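Local structure of putative cytochrome P450 154A1 (Streptomyces coelicolor, 1ODO) at residues A[251-256]-A[394-399]; A[44-49]-A[323-328]. The protein is a putative cytochrome P450, a haem-binding protein of the largely helical P450 fold whose pocket beside the haem holds 4-phenyl-1H-imidazole. All blocks are in the same frame, centred on the assembly; numbering follows the deposited sequence.

Interaction 1: A[251-256]-A[394-399]; sequences IDQAVH and ISNGHQ
Asp-252 grips His-398 through both carboxylate oxygens, joining a helix to a loop that has no regular structure of its own. ND1 of His-398 gives its hydrogen to OD1 of Asp-252 at 2.7 Å. The bond is nearly straight (164°) and meets the syn side of the oxygen, with carboxylate and imidazole nearly coplanar. The backbone N of His-398 donates to OD2 of Asp-252 at 2.8 Å, from above the carboxylate plane. Asp-252 CG lies anti to its backbone N (chi1 172°), toward the loop; the two oxygens of the short acid then take one N-H each, from the ring and from the main chain. OD2 also forms a salt bridge with Arg-141, which probably helps balance the negative charge of the carboxylate.

A weak hydrogen bond adds to this: NE2 of Gln-253, at the end of a chain bent at chi2, donates to O of Asn-396 at 3.3 Å. The amide of Asn-396 is turned to other partners, its ND2 bonding to Pro-287 O and Glu-286 OE1. Gly-397 lets the loop run close to the helix, its CA 3.6 Å from Gln-253 NE2.

The aromatic contact is oblique. CE1 of His-398 sits over one face of the His-256 ring, 3.5 Å from CG of His-256, with the planes 31° apart. One turn beyond Asp-252, His-256 can therefore cover the imidazole that the acid orients.

Helix 247-260, the C-terminal part of the long central P450 helix, also packs Val-255 and Ala-254 against helix 357-374, while Ile-251 touches helix 140-145; the loop 394-399 leads on to strand 402-404.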
loop_
_atom_site.group_PDB
_atom_site.type_symbol
_atom_site.label_atom_id
_atom_site.label_comp_id
_atom_site.label_asym_id
_atom_site.label_seq_id
_atom_site.Cartn_x
_atom_site.Cartn_y
_atom_site.Cartn_z
ATOM N N ILE A 251 3.563 -8.977 3.399
ATOM C CA ILE A 251 3.865 -10.149 4.221
ATOM C C ILE A 251 3.301 -11.383 3.514
ATOM O O ILE A 251 3.953 -12.422 3.423
ATOM C CB ILE A 251 3.240 -10.015 5.628
ATOM C CG1 ILE A 251 3.902 -8.847 6.372
ATOM C CG2 ILE A 251 3.397 -11.328 6.403
ATOM C CD1 ILE A 251 3.343 -8.578 7.765
ATOM N N ASP A 252 2.076 -11.241 3.017
ATOM C CA ASP A 252 1.360 -12.292 2.299
ATOM C C ASP A 252 2.201 -12.779 1.115
ATOM O O ASP A 252 2.559 -13.958 1.028
ATOM C CB ASP A 252 0.023 -11.711 1.801
ATOM C CG ASP A 252 -0.747 -12.651 0.867
ATOM O OD1 ASP A 252 -0.127 -13.457 0.144
ATOM O OD2 ASP A 252 -1.992 -12.558 0.836
ATOM N N GLN A 253 2.519 -11.860 0.208
ATOM C CA GLN A 253 3.306 -12.185 -0.974
ATOM C C GLN A 253 4.697 -12.740 -0.680
ATOM O O GLN A 253 5.130 -13.692 -1.329
ATOM C CB GLN A 253 3.419 -10.955 -1.875
ATOM C CG GLN A 253 2.084 -10.455 -2.421
ATOM C CD GLN A 253 1.454 -11.400 -3.439
ATOM O OE1 GLN A 253 2.014 -12.445 -3.769
ATOM N NE2 GLN A 253 0.280 -11.031 -3.937
ATOM N N ALA A 254 5.398 -12.161 0.293
ATOM C CA ALA A 254 6.737 -12.639 0.627
ATOM C C ALA A 254 6.677 -14.082 1.114
ATOM O O ALA A 254 7.437 -14.932 0.659
ATOM C CB ALA A 254 7.371 -11.746 1.698
ATOM N N VAL A 255 5.767 -14.360 2.041
ATOM C CA VAL A 255 5.637 -15.713 2.563
ATOM C C VAL A 255 5.217 -16.684 1.468
ATOM O O VAL A 255 5.817 -17.744 1.308
ATOM C CB VAL A 255 4.605 -15.779 3.712
ATOM C CG1 VAL A 255 4.415 -17.224 4.159
ATOM C CG2 VAL A 255 5.080 -14.935 4.876
ATOM N N HIS A 256 4.193 -16.316 0.706
ATOM C CA HIS A 256 3.710 -17.176 -0.368
ATOM C C HIS A 256 4.806 -17.515 -1.373
ATOM O O HIS A 256 4.886 -18.645 -1.858
ATOM C CB HIS A 256 2.524 -16.526 -1.084
ATOM C CG HIS A 256 1.864 -17.421 -2.087
ATOM N ND1 HIS A 256 2.247 -17.471 -3.410
ATOM C CD2 HIS A 256 0.876 -18.336 -1.947
ATOM C CE1 HIS A 256 1.525 -18.379 -4.042
ATOM N NE2 HIS A 256 0.686 -18.919 -3.176
ATOM N N ILE A 394 -6.515 -2.306 -6.903
ATOM C CA ILE A 394 -5.405 -1.656 -6.213
ATOM C C ILE A 394 -4.579 -2.622 -5.357
ATOM O O ILE A 394 -3.379 -2.784 -5.582
ATOM C CB ILE A 394 -5.925 -0.498 -5.324
ATOM C CG1 ILE A 394 -6.676 0.519 -6.195
ATOM C CG2 ILE A 394 -4.760 0.178 -4.605
ATOM C CD1 ILE A 394 -7.304 1.656 -5.421
ATOM N N SER A 395 -5.218 -3.262 -4.380
ATOM C CA SER A 395 -4.517 -4.205 -3.505
ATOM C C SER A 395 -4.123 -5.500 -4.204
ATOM O O SER A 395 -4.905 -6.063 -4.968
ATOM C CB SER A 395 -5.379 -4.538 -2.285
ATOM O OG SER A 395 -5.564 -3.393 -1.475
ATOM N N ASN A 396 -2.909 -5.972 -3.920
ATOM C CA ASN A 396 -2.388 -7.198 -4.512
ATOM C C ASN A 396 -2.041 -8.224 -3.426
ATOM O O ASN A 396 -0.960 -8.190 -2.840
ATOM C CB ASN A 396 -1.148 -6.874 -5.358
ATOM C CG ASN A 396 -0.499 -8.112 -5.962
ATOM O OD1 ASN A 396 -1.168 -9.105 -6.248
ATOM N ND2 ASN A 396 0.813 -8.043 -6.185
ATOM N N GLY A 397 -2.975 -9.127 -3.155
ATOM C CA GLY A 397 -2.745 -10.146 -2.144
ATOM C C GLY A 397 -3.682 -11.322 -2.341
ATOM O O GLY A 397 -4.509 -11.311 -3.251
ATOM N N HIS A 398 -3.542 -12.343 -1.499
ATOM C CA HIS A 398 -4.391 -13.526 -1.589
ATOM C C HIS A 398 -5.508 -13.379 -0.566
ATOM O O HIS A 398 -5.308 -12.796 0.494
ATOM C CB HIS A 398 -3.590 -14.802 -1.284
ATOM C CG HIS A 398 -2.459 -15.056 -2.232
ATOM N ND1 HIS A 398 -1.187 -14.563 -2.026
ATOM C CD2 HIS A 398 -2.413 -15.740 -3.400
ATOM C CE1 HIS A 398 -0.407 -14.934 -3.026
ATOM N NE2 HIS A 398 -1.127 -15.649 -3.873
ATOM N N GLN A 399 -6.689 -13.901 -0.879
ATOM C CA GLN A 399 -7.809 -13.804 0.050
ATOM C C GLN A 399 -7.498 -14.570 1.330
ATOM O O GLN A 399 -7.968 -14.218 2.413
ATOM C CB GLN A 399 -9.077 -14.358 -0.602
ATOM C CG GLN A 399 -9.649 -13.447 -1.677
ATOM C CD GLN A 399 -10.914 -14.005 -2.304
ATOM O OE1 GLN A 399 -11.757 -14.578 -1.616
ATOM N NE2 GLN A 399 -11.056 -13.826 -3.610
#

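Interaction 2: A[44-49]-A[323-328]; sequences SDPVLL and NRHPDW
The turn from strand 38-43 into helix 46-52, the B helix of a P450, sets Pro-46 against His-325 and Trp-328 of the loop that follows the short helix 319-322. Pro-46 is the wedge of this contact. Its CB lies over one face of the indole, toward the rim, 3.4 Å from CE3 of Trp-328, and makes a CH-pi contact with the six-membered ring. CG of Pro-46 rests on the same ring system, while CD turns to the histidine, 3.6 Å from CG of His-325. The side chains of Pro-46 and His-325 cross at about a right angle. CD2 of His-325 also approaches O of Ser-44 at 3.5 Å.

No hydrogen bond links the segments, but each holds its own shape. Asp-45 is the N-cap: its OD1 accepts from N of Val-47 at 3.0 Å. Proline suits the first turn that follows, where a residue without an N-H costs the helix no bond. Within 323-328, ND1 of His-325 accepts from N of Asp-327 at 3.2 Å, which helps hold the imidazole in its rotation beside Pro-46. Trp-328 places its CG anti to its backbone N (chi1 -164°), and its NE1 bonds to OE2 of Glu-343, anchoring the indole with its face against the proline.

Such apolar contact between a capped helix start and the chain beyond the K' helix belongs to the beta-rich side of the P450 fold.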
loop_
_atom_site.group_PDB
_atom_site.type_symbol
_atom_site.label_atom_id
_atom_site.label_comp_id
_atom_site.label_asym_id
_atom_site.label_seq_id
_atom_site.Cartn_x
_atom_site.Cartn_y
_atom_site.Cartn_z
ATOM N N SER A 44 3.258 2.796 -17.426
ATOM C CA SER A 44 4.011 1.679 -16.864
ATOM C C SER A 44 5.484 1.638 -17.276
ATOM O O SER A 44 6.186 0.673 -16.981
ATOM C CB SER A 44 3.315 0.344 -17.181
ATOM O OG SER A 44 3.070 0.188 -18.568
ATOM N N ASP A 45 5.942 2.679 -17.969
ATOM C CA ASP A 45 7.338 2.773 -18.406
ATOM C C ASP A 45 7.963 3.478 -17.194
ATOM O O ASP A 45 7.669 4.646 -16.937
ATOM C CB ASP A 45 7.441 3.661 -19.652
ATOM C CG ASP A 45 8.878 3.984 -20.037
ATOM O OD1 ASP A 45 9.797 3.721 -19.240
ATOM O OD2 ASP A 45 9.087 4.521 -21.149
ATOM N N PRO A 46 8.809 2.773 -16.422
ATOM C CA PRO A 46 9.435 3.374 -15.238
ATOM C C PRO A 46 10.243 4.648 -15.475
ATOM O O PRO A 46 10.292 5.518 -14.609
ATOM C CB PRO A 46 10.285 2.231 -14.674
ATOM C CG PRO A 46 10.638 1.445 -15.887
ATOM C CD PRO A 46 9.330 1.414 -16.648
ATOM N N VAL A 47 10.882 4.760 -16.635
ATOM C CA VAL A 47 11.671 5.955 -16.926
ATOM C C VAL A 47 10.709 7.139 -17.007
ATOM O O VAL A 47 10.900 8.167 -16.353
ATOM C CB VAL A 47 12.433 5.810 -18.261
ATOM C CG1 VAL A 47 13.142 7.116 -18.611
ATOM C CG2 VAL A 47 13.447 4.681 -18.151
ATOM N N LEU A 48 9.660 6.976 -17.806
ATOM C CA LEU A 48 8.661 8.021 -17.975
ATOM C C LEU A 48 7.950 8.289 -16.650
ATOM O O LEU A 48 7.722 9.439 -16.270
ATOM C CB LEU A 48 7.639 7.599 -19.040
ATOM C CG LEU A 48 6.444 8.532 -19.259
ATOM C CD1 LEU A 48 6.937 9.923 -19.653
ATOM C CD2 LEU A 48 5.542 7.956 -20.353
ATOM N N LEU A 49 7.608 7.225 -15.937
ATOM C CA LEU A 49 6.921 7.391 -14.664
ATOM C C LEU A 49 7.763 8.230 -13.690
ATOM O O LEU A 49 7.250 9.158 -13.068
ATOM C CB LEU A 49 6.587 6.017 -14.074
ATOM C CG LEU A 49 5.517 5.925 -12.981
ATOM C CD1 LEU A 49 4.306 6.794 -13.321
ATOM C CD2 LEU A 49 5.100 4.460 -12.831
ATOM N N ASN A 323 7.214 -2.337 -12.550
ATOM C CA ASN A 323 8.266 -3.089 -11.872
ATOM C C ASN A 323 8.730 -4.283 -12.701
ATOM O O ASN A 323 9.804 -4.830 -12.458
ATOM C CB ASN A 323 7.789 -3.596 -10.510
ATOM C CG ASN A 323 7.748 -2.506 -9.452
ATOM O OD1 ASN A 323 8.235 -1.392 -9.657
ATOM N ND2 ASN A 323 7.177 -2.835 -8.296
ATOM N N ARG A 324 7.912 -4.686 -13.671
ATOM C CA ARG A 324 8.239 -5.821 -14.534
ATOM C C ARG A 324 8.555 -5.408 -15.965
ATOM O O ARG A 324 8.551 -6.242 -16.874
ATOM C CB ARG A 324 7.081 -6.827 -14.530
ATOM C CG ARG A 324 6.939 -7.614 -13.217
ATOM C CD ARG A 324 5.526 -8.170 -13.071
ATOM N NE ARG A 324 5.343 -9.028 -11.898
ATOM C CZ ARG A 324 5.250 -10.354 -11.953
ATOM N NH1 ARG A 324 5.332 -10.977 -13.124
ATOM N NH2 ARG A 324 5.038 -11.059 -10.850
ATOM N N HIS A 325 8.831 -4.123 -16.167
ATOM C CA HIS A 325 9.147 -3.611 -17.498
ATOM C C HIS A 325 10.469 -4.227 -17.954
ATOM O O HIS A 325 11.482 -4.136 -17.260
ATOM C CB HIS A 325 9.234 -2.083 -17.455
ATOM C CG HIS A 325 9.212 -1.439 -18.807
ATOM N ND1 HIS A 325 10.291 -1.470 -19.664
ATOM C CD2 HIS A 325 8.239 -0.752 -19.450
ATOM C CE1 HIS A 325 9.982 -0.826 -20.776
ATOM N NE2 HIS A 325 8.743 -0.381 -20.672
ATOM N N PRO A 326 10.473 -4.862 -19.140
ATOM C CA PRO A 326 11.652 -5.522 -19.712
ATOM C C PRO A 326 12.912 -4.694 -19.954
ATOM O O PRO A 326 13.995 -5.261 -20.117
ATOM C CB PRO A 326 11.103 -6.159 -20.988
ATOM C CG PRO A 326 10.025 -5.208 -21.397
ATOM C CD PRO A 326 9.339 -4.911 -20.081
ATOM N N ASP A 327 12.793 -3.371 -20.003
ATOM C CA ASP A 327 13.977 -2.544 -20.223
ATOM C C ASP A 327 14.574 -2.150 -18.875
ATOM O O ASP A 327 15.664 -1.584 -18.808
ATOM C CB ASP A 327 13.636 -1.294 -21.043
ATOM C CG ASP A 327 14.096 -1.404 -22.493
ATOM O OD1 ASP A 327 14.024 -2.519 -23.053
ATOM O OD2 ASP A 327 14.519 -0.381 -23.075
ATOM N N TRP A 328 13.856 -2.460 -17.799
ATOM C CA TRP A 328 14.334 -2.131 -16.456
ATOM C C TRP A 328 15.024 -3.328 -15.803
ATOM O O TRP A 328 16.145 -3.214 -15.296
ATOM C CB TRP A 328 13.171 -1.681 -15.568
ATOM C CG TRP A 328 13.609 -0.971 -14.314
ATOM C CD1 TRP A 328 14.883 -0.594 -13.983
ATOM C CD2 TRP A 328 12.765 -0.496 -13.257
ATOM N NE1 TRP A 328 14.881 0.091 -12.788
ATOM C CE2 TRP A 328 13.595 0.167 -12.322
ATOM C CE3 TRP A 328 11.389 -0.563 -13.010
ATOM C CZ2 TRP A 328 13.089 0.760 -11.159
ATOM C CZ3 TRP A 328 10.887 0.027 -11.851
ATOM C CH2 TRP A 328 11.735 0.679 -10.943
#

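In the fold
From the N terminus the chain first passes 44-49, then 251-256, then 323-328 and last 394-399, so the two contacts alternate and their loops cross. Interaction 2 closes the longer loop, with 273 residues between its segments. It ties the helix after strand 38-43 to the loop after helix 319-322, beside the mixed sheet in which strands 38-43 and 314-317 are parallel neighbours. Interaction 1 closes a loop of 137 residues, fastening helix 247-260 to the loop before strand 402-404, nearer the chain's centre. The centres of interactions 1 and 2 are about 22 Å apart, without touching; interaction 2 lies by the sheet, interaction 1 among the helices, where the side chain of Asn-396 comes within about 9 Å of the haem.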